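Local atomic coordinates of UPF0255 protein frsA (PDB entry 4I4C), a protein that probably hydrolyses carboxylic esters to an alcohol and a carboxylate. Residues 34-39 with 309-314; 315-320 with 329-334; 182-187 with 259-264. One frame throughout, in Å; residues are numbered along the deposited sequence.

Contact 1. Residues 34-39 with 309-314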
loop_
_atom_site.group_PDB
_atom_site.type_symbol
_atom_site.label_atom_id
_atom_site.label_comp_id
_atom_site.label_asym_id
_atom_site.label_seq_id
_atom_site.Cartn_x
_atom_site.Cartn_y
_atom_site.Cartn_z
ATOM N N GLN A 34 -3.333 15.348 22.427
ATOM C CA GLN A 34 -1.891 15.275 22.628
ATOM C C GLN A 34 -1.563 14.518 23.898
ATOM O O GLN A 34 -0.582 13.764 23.953
ATOM C CB GLN A 34 -1.240 16.660 22.690
ATOM C CG GLN A 34 0.290 16.593 22.835
ATOM C CD GLN A 34 0.956 15.731 21.752
ATOM O OE1 GLN A 34 0.832 16.015 20.556
ATOM N NE2 GLN A 34 1.665 14.673 22.172
ATOM N N SER A 35 -2.382 14.727 24.925
ATOM C CA SER A 35 -2.197 14.025 26.194
ATOM C C SER A 35 -2.364 12.516 26.023
ATOM O O SER A 35 -1.618 11.732 26.615
ATOM C CB SER A 35 -3.143 14.561 27.265
ATOM O OG SER A 35 -3.180 13.678 28.374
ATOM N N LEU A 36 -3.336 12.110 25.211
ATOM C CA LEU A 36 -3.507 10.689 24.872
ATOM C C LEU A 36 -2.310 10.087 24.098
ATOM O O LEU A 36 -1.884 8.958 24.373
ATOM C CB LEU A 36 -4.823 10.466 24.123
ATOM C CG LEU A 36 -5.115 9.038 23.666
ATOM C CD1 LEU A 36 -4.887 8.051 24.798
ATOM C CD2 LEU A 36 -6.537 8.942 23.149
ATOM N N LEU A 37 -1.777 10.844 23.140
ATOM C CA LEU A 37 -0.572 10.455 22.413
ATOM C C LEU A 37 0.617 10.221 23.350
ATOM O O LEU A 37 1.384 9.269 23.174
ATOM C CB LEU A 37 -0.216 11.514 21.366
ATOM C CG LEU A 37 -1.184 11.568 20.176
ATOM C CD1 LEU A 37 -0.726 12.584 19.154
ATOM C CD2 LEU A 37 -1.320 10.176 19.526
ATOM N N ASP A 38 0.768 11.089 24.346
ATOM C CA ASP A 38 1.838 10.924 25.324
ATOM C C ASP A 38 1.656 9.622 26.112
ATOM O O ASP A 38 2.616 8.878 26.306
ATOM C CB ASP A 38 1.933 12.142 26.251
ATOM C CG ASP A 38 2.198 13.429 25.496
ATOM O OD1 ASP A 38 2.885 13.385 24.447
ATOM O OD2 ASP A 38 1.710 14.486 25.951
ATOM N N GLU A 39 0.426 9.344 26.547
ATOM C CA GLU A 39 0.093 8.052 27.170
ATOM C C GLU A 39 0.537 6.850 26.315
ATOM O O GLU A 39 1.221 5.942 26.796
ATOM C CB GLU A 39 -1.416 7.936 27.403
ATOM C CG GLU A 39 -1.930 8.528 28.696
ATOM C CD GLU A 39 -1.330 7.871 29.923
ATOM O OE1 GLU A 39 -1.634 6.687 30.200
ATOM O OE2 GLU A 39 -0.551 8.553 30.614
ATOM N N LEU A 309 -8.442 1.607 18.440
ATOM C CA LEU A 309 -8.010 2.687 17.555
ATOM C C LEU A 309 -7.332 3.808 18.343
ATOM O O LEU A 309 -6.343 4.393 17.889
ATOM C CB LEU A 309 -9.196 3.221 16.740
ATOM C CG LEU A 309 -9.752 2.199 15.740
ATOM C CD1 LEU A 309 -11.100 2.627 15.188
ATOM C CD2 LEU A 309 -8.759 1.992 14.610
ATOM N N GLN A 310 -7.855 4.075 19.535
ATOM C CA GLN A 310 -7.326 5.116 20.410
ATOM C C GLN A 310 -5.973 4.754 21.035
ATOM O O GLN A 310 -5.335 5.589 21.672
ATOM C CB GLN A 310 -8.338 5.414 21.513
ATOM C CG GLN A 310 -9.631 6.027 21.008
ATOM C CD GLN A 310 -10.686 6.104 22.094
ATOM O OE1 GLN A 310 -10.355 6.164 23.278
ATOM N NE2 GLN A 310 -11.968 6.097 21.696
ATOM N N GLN A 311 -5.546 3.507 20.858
ATOM C CA GLN A 311 -4.318 3.026 21.481
ATOM C C GLN A 311 -3.220 2.730 20.459
ATOM O O GLN A 311 -2.136 2.306 20.825
ATOM C CB GLN A 311 -4.602 1.796 22.353
ATOM C CG GLN A 311 -5.357 2.129 23.630
ATOM C CD GLN A 311 -4.786 3.354 24.340
ATOM O OE1 GLN A 311 -3.639 3.349 24.794
ATOM N NE2 GLN A 311 -5.585 4.412 24.428
ATOM N N MET A 312 -3.529 2.960 19.183
ATOM C CA MET A 312 -2.590 2.818 18.073
ATOM C C MET A 312 -1.428 3.810 18.117
ATOM O O MET A 312 -1.607 4.948 18.541
ATOM C CB MET A 312 -3.330 3.052 16.760
ATOM C CG MET A 312 -4.272 1.957 16.390
ATOM S SD MET A 312 -4.707 2.185 14.676
ATOM C CE MET A 312 -5.451 3.824 14.712
ATOM N N PRO A 313 -0.239 3.387 17.634
ATOM C CA PRO A 313 0.897 4.308 17.541
ATOM C C PRO A 313 0.547 5.562 16.737
ATOM O O PRO A 313 -0.318 5.515 15.866
ATOM C CB PRO A 313 1.967 3.471 16.826
ATOM C CG PRO A 313 1.661 2.068 17.267
ATOM C CD PRO A 313 0.143 2.005 17.277
ATOM N N LYS A 314 1.212 6.670 17.040
ATOM C CA LYS A 314 0.908 7.943 16.403
ATOM C C LYS A 314 0.993 7.904 14.878
ATOM O O LYS A 314 0.256 8.618 14.198
ATOM C CB LYS A 314 1.839 9.032 16.943
ATOM C CG LYS A 314 1.540 10.397 16.379
ATOM C CD LYS A 314 2.483 11.480 16.925
ATOM C CE LYS A 314 2.107 12.823 16.297
ATOM N NZ LYS A 314 2.994 13.906 16.810
#
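Helix 31-44 leans here against the turn that joins helix 306-309 to helix 314-323, and L36 and L37 are the residues that meet it. The turn is a type I beta turn from L309 to M312, closed by a weak backbone bond from M312 N to L309 O, and P313 follows as the N-cap residue of the next helix. L36 lies over the turn: its CD2 is 3.9 Å from the carbonyl O of Q310, while CD1 approaches Q311 NE2 at 3.7 Å. The side chain of Q311 starts away from the helix but is bent at chi2 (-45°), which brings NE2 up to the leucine, the two side chains crossing at about a right angle. Its OE1 makes a weak hydrogen bond to K43 NZ, farther along helix 31-44. One helix position on from L36, L37 CD1 rests on the aliphatic part of K314, 4.0 Å from CE, with CD and CG almost as near. The lysine passes across L37 at about a right angle, its chain fully extended (chi1 to chi4 all close to 180°), and its NZ is thereby carried on to a hydrogen bond with the backbone O of S24. No hydrogen bond joins the two segments. M312, at the end of the turn, touches the bound hexanoic acid and L317 and L320 of helix 314-323. Helix 331-337 flanks both segments, with Y332 against L36 and Q310 and a hydrogen bond from Q310 NE2 to S335 OG, while Y29 of strand 28-29 touches both L37 and K314.

Contact 2. Residues 315-320 with 329-334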
loop_
_atom_site.group_PDB
_atom_site.type_symbol
_atom_site.label_atom_id
_atom_site.label_comp_id
_atom_site.label_asym_id
_atom_site.label_seq_id
_atom_site.Cartn_x
_atom_site.Cartn_y
_atom_site.Cartn_z
ATOM N N MET A 315 1.893 7.079 14.335
ATOM C CA MET A 315 2.044 7.016 12.872
ATOM C C MET A 315 0.748 6.621 12.171
ATOM O O MET A 315 0.423 7.162 11.120
ATOM C CB MET A 315 3.152 6.056 12.435
ATOM C CG MET A 315 3.610 6.333 10.998
ATOM S SD MET A 315 4.262 4.949 10.040
ATOM C CE MET A 315 2.750 4.082 9.610
ATOM N N TYR A 316 0.006 5.693 12.761
ATOM C CA TYR A 316 -1.269 5.258 12.161
ATOM C C TYR A 316 -2.335 6.348 12.230
ATOM O O TYR A 316 -3.055 6.597 11.252
ATOM C CB TYR A 316 -1.768 3.931 12.774
ATOM C CG TYR A 316 -0.800 2.778 12.524
ATOM C CD1 TYR A 316 -0.830 2.069 11.322
ATOM C CD2 TYR A 316 0.162 2.420 13.472
ATOM C CE1 TYR A 316 0.060 1.030 11.074
ATOM C CE2 TYR A 316 1.059 1.369 13.232
ATOM C CZ TYR A 316 0.996 0.682 12.027
ATOM O OH TYR A 316 1.868 -0.354 11.760
ATOM N N LEU A 317 -2.434 6.995 13.385
ATOM C CA LEU A 317 -3.369 8.095 13.551
ATOM C C LEU A 317 -2.997 9.268 12.624
ATOM O O LEU A 317 -3.881 9.924 12.076
ATOM C CB LEU A 317 -3.423 8.520 15.020
ATOM C CG LEU A 317 -3.999 7.449 15.960
ATOM C CD1 LEU A 317 -3.724 7.799 17.426
ATOM C CD2 LEU A 317 -5.499 7.287 15.722
ATOM N N ASP A 318 -1.696 9.502 12.423
ATOM C CA ASP A 318 -1.244 10.558 11.507
ATOM C C ASP A 318 -1.657 10.234 10.064
ATOM O O ASP A 318 -2.178 11.090 9.343
ATOM C CB ASP A 318 0.282 10.755 11.564
ATOM C CG ASP A 318 0.784 11.426 12.865
ATOM O OD1 ASP A 318 -0.012 11.911 13.708
ATOM O OD2 ASP A 318 2.026 11.492 13.022
ATOM N N VAL A 319 -1.412 8.999 9.633
ATOM C CA VAL A 319 -1.849 8.573 8.304
ATOM C C VAL A 319 -3.373 8.719 8.120
ATOM O O VAL A 319 -3.836 9.193 7.079
ATOM C CB VAL A 319 -1.442 7.116 8.008
ATOM C CG1 VAL A 319 -2.182 6.584 6.778
ATOM C CG2 VAL A 319 0.053 7.021 7.810
ATOM N N LEU A 320 -4.134 8.317 9.132
ATOM C CA LEU A 320 -5.586 8.413 9.082
ATOM C C LEU A 320 -6.072 9.863 8.974
ATOM O O LEU A 320 -6.930 10.176 8.143
ATOM C CB LEU A 320 -6.213 7.699 10.278
ATOM C CG LEU A 320 -6.068 6.178 10.189
ATOM C CD1 LEU A 320 -6.479 5.534 11.478
ATOM C CD2 LEU A 320 -6.904 5.656 9.024
ATOM N N VAL A 329 -6.702 17.119 14.756
ATOM C CA VAL A 329 -7.252 15.818 15.097
ATOM C C VAL A 329 -7.772 15.723 16.509
ATOM O O VAL A 329 -7.076 16.069 17.467
ATOM C CB VAL A 329 -6.207 14.698 14.918
ATOM C CG1 VAL A 329 -6.850 13.321 15.130
ATOM C CG2 VAL A 329 -5.593 14.787 13.558
ATOM N N ASP A 330 -9.003 15.244 16.625
ATOM C CA ASP A 330 -9.508 14.715 17.876
ATOM C C ASP A 330 -9.546 13.196 17.740
ATOM O O ASP A 330 -10.288 12.669 16.926
ATOM C CB ASP A 330 -10.908 15.257 18.167
ATOM C CG ASP A 330 -11.401 14.846 19.527
ATOM O OD1 ASP A 330 -11.399 15.698 20.438
ATOM O OD2 ASP A 330 -11.770 13.662 19.685
ATOM N N ILE A 331 -8.733 12.499 18.527
ATOM C CA ILE A 331 -8.607 11.046 18.404
ATOM C C ILE A 331 -9.898 10.302 18.736
ATOM O O ILE A 331 -10.226 9.295 18.105
ATOM C CB ILE A 331 -7.444 10.505 19.274
ATOM C CG1 ILE A 331 -6.146 11.258 18.931
ATOM C CG2 ILE A 331 -7.289 9.012 19.097
ATOM C CD1 ILE A 331 -4.907 10.787 19.686
ATOM N N TYR A 332 -10.635 10.797 19.723
ATOM C CA TYR A 332 -11.858 10.125 20.146
ATOM C C TYR A 332 -12.878 10.178 19.017
ATOM O O TYR A 332 -13.547 9.194 18.725
ATOM C CB TYR A 332 -12.422 10.765 21.417
ATOM C CG TYR A 332 -11.398 10.900 22.518
ATOM C CD1 TYR A 332 -11.070 9.821 23.331
ATOM C CD2 TYR A 332 -10.743 12.109 22.733
ATOM C CE1 TYR A 332 -10.124 9.944 24.335
ATOM C CE2 TYR A 332 -9.798 12.245 23.732
ATOM C CZ TYR A 332 -9.489 11.160 24.531
ATOM O OH TYR A 332 -8.544 11.308 25.526
ATOM N N SER A 333 -12.976 11.334 18.377
ATOM C CA SER A 333 -13.891 11.491 17.260
ATOM C C SER A 333 -13.442 10.659 16.056
ATOM O O SER A 333 -14.241 9.941 15.472
ATOM C CB SER A 333 -14.025 12.957 16.885
ATOM O OG SER A 333 -14.815 13.088 15.725
ATOM N N LEU A 334 -12.164 10.759 15.693
ATOM C CA LEU A 334 -11.598 9.918 14.636
ATOM C C LEU A 334 -11.872 8.413 14.818
ATOM O O LEU A 334 -12.212 7.712 13.861
ATOM C CB LEU A 334 -10.095 10.160 14.519
ATOM C CG LEU A 334 -9.309 9.388 13.458
ATOM C CD1 LEU A 334 -10.002 9.521 12.128
ATOM C CD2 LEU A 334 -7.863 9.914 13.367
#
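Apolar packing carries this contact, and L317 meets I331 at its centre. The two side chains cross at about a right angle: L317 CD1 is 3.9 Å from I331 CD1 and slightly farther from CG2, and L317 CD2 also comes within 4.2 Å of that same CG2. Because CG1 lies beside the backbone N (chi1 -54°) and CG2 beside the carbonyl carbon, I331 meets this one leucine with both branches. One turn farther along each helix, L334 sends CD2 between two residues of helix 314-323, lying 4.1 Å from L320 CB and 4.2 Å from L317 CD2, and close to the carbonyl O of L317. Its CG stands opposite the backbone N (chi1 -179°), which extends the side chain towards that helix. All four residues are buried.

Two successive helices, 314-323 and 331-337, pack side by side in roughly the same sense, joined by a connection that includes strand 328-329, which pairs in parallel with strand 28-29. They meet through residues spaced three apart, L317 and L320 on one and I331 and L334 on the other. The side chain of L320 is about 5 Å from the bound hexanoic acid, so this packing lies close to the ligand.

No hydrogen bond crosses between the segments; the polar groups bond within their own segment or to other parts of the chain. D330 is the N-cap of helix 331-337; its OD2 accepts from S333 N over 2.9 Å at an angle of 161°, on the anti side of the carboxylate. At the first residue of that helix, I331 N is hydrogen-bonded to S33 OG. The carboxylate oxygens of D318 are hydrogen-bonded to two tyrosines, OD1 to Y29 OH and OD2 to Y49 OH.

Contact 3. Residues 182-187 with 259-264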
loop_
_atom_site.group_PDB
_atom_site.type_symbol
_atom_site.label_atom_id
_atom_site.label_comp_id
_atom_site.label_asym_id
_atom_site.label_seq_id
_atom_site.Cartn_x
_atom_site.Cartn_y
_atom_site.Cartn_z
ATOM N N ALA A 182 -3.696 4.964 -13.398
ATOM C CA ALA A 182 -3.392 3.562 -13.134
ATOM C C ALA A 182 -2.223 3.073 -13.991
ATOM O O ALA A 182 -1.955 3.615 -15.062
ATOM C CB ALA A 182 -4.649 2.691 -13.355
ATOM N N HIS A 183 -1.523 2.048 -13.522
ATOM C CA HIS A 183 -0.405 1.511 -14.290
ATOM C C HIS A 183 -0.671 0.075 -14.747
ATOM O O HIS A 183 -0.799 -0.832 -13.934
ATOM C CB HIS A 183 0.896 1.576 -13.486
ATOM C CG HIS A 183 1.401 2.965 -13.258
ATOM N ND1 HIS A 183 0.839 3.825 -12.339
ATOM C CD2 HIS A 183 2.419 3.652 -13.836
ATOM C CE1 HIS A 183 1.490 4.975 -12.354
ATOM N NE2 HIS A 183 2.455 4.893 -13.257
ATOM N N LEU A 184 -0.728 -0.115 -16.061
ATOM C CA LEU A 184 -0.962 -1.427 -16.653
ATOM C C LEU A 184 0.353 -2.072 -17.061
ATOM O O LEU A 184 1.056 -1.569 -17.926
ATOM C CB LEU A 184 -1.885 -1.297 -17.873
ATOM C CG LEU A 184 -2.245 -2.567 -18.648
ATOM C CD1 LEU A 184 -3.056 -3.547 -17.779
ATOM C CD2 LEU A 184 -3.019 -2.199 -19.922
ATOM N N HIS A 185 0.684 -3.179 -16.415
ATOM C CA HIS A 185 1.904 -3.922 -16.683
ATOM C C HIS A 185 1.577 -5.146 -17.530
ATOM O O HIS A 185 0.815 -6.008 -17.098
ATOM C CB HIS A 185 2.523 -4.401 -15.368
ATOM C CG HIS A 185 2.698 -3.316 -14.356
ATOM N ND1 HIS A 185 1.640 -2.663 -13.773
ATOM C CD2 HIS A 185 3.824 -2.771 -13.830
ATOM C CE1 HIS A 185 2.103 -1.752 -12.925
ATOM N NE2 HIS A 185 3.419 -1.801 -12.945
ATOM N N LEU A 186 2.166 -5.237 -18.717
ATOM C CA LEU A 186 1.916 -6.376 -19.600
ATOM C C LEU A 186 3.206 -7.114 -19.952
ATOM O O LEU A 186 4.256 -6.496 -20.087
ATOM C CB LEU A 186 1.236 -5.891 -20.874
ATOM C CG LEU A 186 -0.037 -5.088 -20.646
ATOM C CD1 LEU A 186 -0.067 -3.902 -21.583
ATOM C CD2 LEU A 186 -1.272 -5.973 -20.834
ATOM N N THR A 187 3.134 -8.437 -20.099
ATOM C CA THR A 187 4.295 -9.214 -20.538
ATOM C C THR A 187 4.579 -8.944 -22.010
ATOM O O THR A 187 5.737 -8.916 -22.455
ATOM C CB THR A 187 4.083 -10.716 -20.347
ATOM O OG1 THR A 187 2.882 -11.105 -21.018
ATOM C CG2 THR A 187 3.955 -11.050 -18.872
ATOM N N PRO A 259 -8.184 -2.797 -25.100
ATOM C CA PRO A 259 -8.071 -4.049 -25.848
ATOM C C PRO A 259 -6.863 -4.884 -25.432
ATOM O O PRO A 259 -6.796 -6.053 -25.815
ATOM C CB PRO A 259 -7.920 -3.568 -27.293
ATOM C CG PRO A 259 -7.234 -2.254 -27.164
ATOM C CD PRO A 259 -7.735 -1.637 -25.889
ATOM N N TYR A 260 -5.925 -4.307 -24.675
ATOM C CA TYR A 260 -4.754 -5.067 -24.236
ATOM C C TYR A 260 -5.108 -6.122 -23.175
ATOM O O TYR A 260 -4.349 -7.066 -22.951
ATOM C CB TYR A 260 -3.647 -4.144 -23.719
ATOM C CG TYR A 260 -3.252 -3.031 -24.677
ATOM C CD1 TYR A 260 -2.592 -3.312 -25.870
ATOM C CD2 TYR A 260 -3.535 -1.700 -24.381
ATOM C CE1 TYR A 260 -2.233 -2.296 -26.745
ATOM C CE2 TYR A 260 -3.180 -0.677 -25.248
ATOM C CZ TYR A 260 -2.528 -0.981 -26.428
ATOM O OH TYR A 260 -2.166 0.034 -27.291
ATOM N N VAL A 261 -6.255 -5.959 -22.527
ATOM C CA VAL A 261 -6.691 -6.918 -21.508
ATOM C C VAL A 261 -7.920 -7.712 -21.959
ATOM O O VAL A 261 -8.740 -7.217 -22.728
ATOM C CB VAL A 261 -6.982 -6.235 -20.142
ATOM C CG1 VAL A 261 -5.706 -5.595 -19.567
ATOM C CG2 VAL A 261 -8.081 -5.194 -20.290
ATOM N N ASP A 262 -8.010 -8.957 -21.497
ATOM C CA ASP A 262 -9.206 -9.776 -21.667
ATOM C C ASP A 262 -10.138 -9.438 -20.529
ATOM O O ASP A 262 -9.942 -9.913 -19.417
ATOM C CB ASP A 262 -8.839 -11.266 -21.635
ATOM C CG ASP A 262 -10.066 -12.191 -21.629
ATOM O OD1 ASP A 262 -11.206 -11.717 -21.834
ATOM O OD2 ASP A 262 -9.884 -13.412 -21.415
ATOM N N HIS A 263 -11.163 -8.629 -20.805
ATOM C CA HIS A 263 -12.055 -8.162 -19.739
ATOM C C HIS A 263 -12.987 -9.253 -19.220
ATOM O O HIS A 263 -13.716 -9.050 -18.250
ATOM C CB HIS A 263 -12.852 -6.920 -20.161
ATOM C CG HIS A 263 -13.631 -7.099 -21.427
ATOM N ND1 HIS A 263 -13.143 -6.719 -22.660
ATOM C CD2 HIS A 263 -14.864 -7.607 -21.647
ATOM C CE1 HIS A 263 -14.046 -6.990 -23.586
ATOM N NE2 HIS A 263 -15.096 -7.531 -22.998
ATOM N N HIS A 264 -12.947 -10.421 -19.852
ATOM C CA HIS A 264 -13.717 -11.556 -19.353
ATOM C C HIS A 264 -12.921 -12.372 -18.325
ATOM O O HIS A 264 -13.471 -13.264 -17.670
ATOM C CB HIS A 264 -14.220 -12.425 -20.512
ATOM C CG HIS A 264 -15.157 -11.705 -21.435
ATOM N ND1 HIS A 264 -16.418 -11.302 -21.047
ATOM C CD2 HIS A 264 -15.012 -11.302 -22.720
ATOM C CE1 HIS A 264 -17.011 -10.686 -22.056
ATOM N NE2 HIS A 264 -16.180 -10.670 -23.082
#
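Strand 178-186 runs past the short strand 261-262 without backbone pairing between them; the nearest CA atoms, those of L186 and Y260, are 8.2 Å apart. The strand belongs to the eight-stranded mixed sheet of the alpha/beta-hydrolase fold, where it lies antiparallel between strands 167-175 and 223-226, and the 259-264 segment, which leads into strand 266-271 of the same sheet, packs over one of its faces. Alternation along the strand sends L184 and L186 to this side, while H183 and H185 project from the other.

L184 meets V261 through single methyls, CD1 to CG1 at 3.8 Å, the two side chains approaching at an oblique angle. Its extended first torsion (chi1 179°) carries the branch outward from the strand. The other methyl of L184, CD2, stands 4.3 Å from Y260 CB. L186 packs on the backbone and CB of Y260: CD2 is 3.9 Å from its carbonyl O, and both CD1 and CD2 are 4.2 Å from CB, so both methyls face Y260 CB from one side, and the two side chains cross at about a right angle. The ring itself leads away from the strand and forms a cation-pi interaction with K169 of strand 167-175. V261 also packs on V195 of strand 193-199, and H185 on the far side of the strand is held by hydrogen bonds to M224 O and to the hydroxyl of Y157.

The chain then turns its corner at 263 and 264, where an Asx turn forms: D262 OD1, met from above its carboxylate plane, accepts from H264 N at 2.9 Å.

In the fold
From the N terminus, helix 31-44 supplies the first half of contact 1, whose partner at 309-314 arrives 270 residues later. Contact 3 is nested inside that long loop, closing a span of 71 residues between strand 178-186 and the segment before strand 266-271 of the central sheet. Contact 2 follows in series directly after contact 1, closing a short loop between two successive helices. Contacts 1 and 2 have centres 9 Å apart and touch, tying helix 31-44 to helices 314-323 and 331-337, beside the hexanoic acid that M312 touches. Contact 3 lies on the opposite side of the chain's centre, its centre 43 Å from that of contact 1 and 37 Å from that of contact 2.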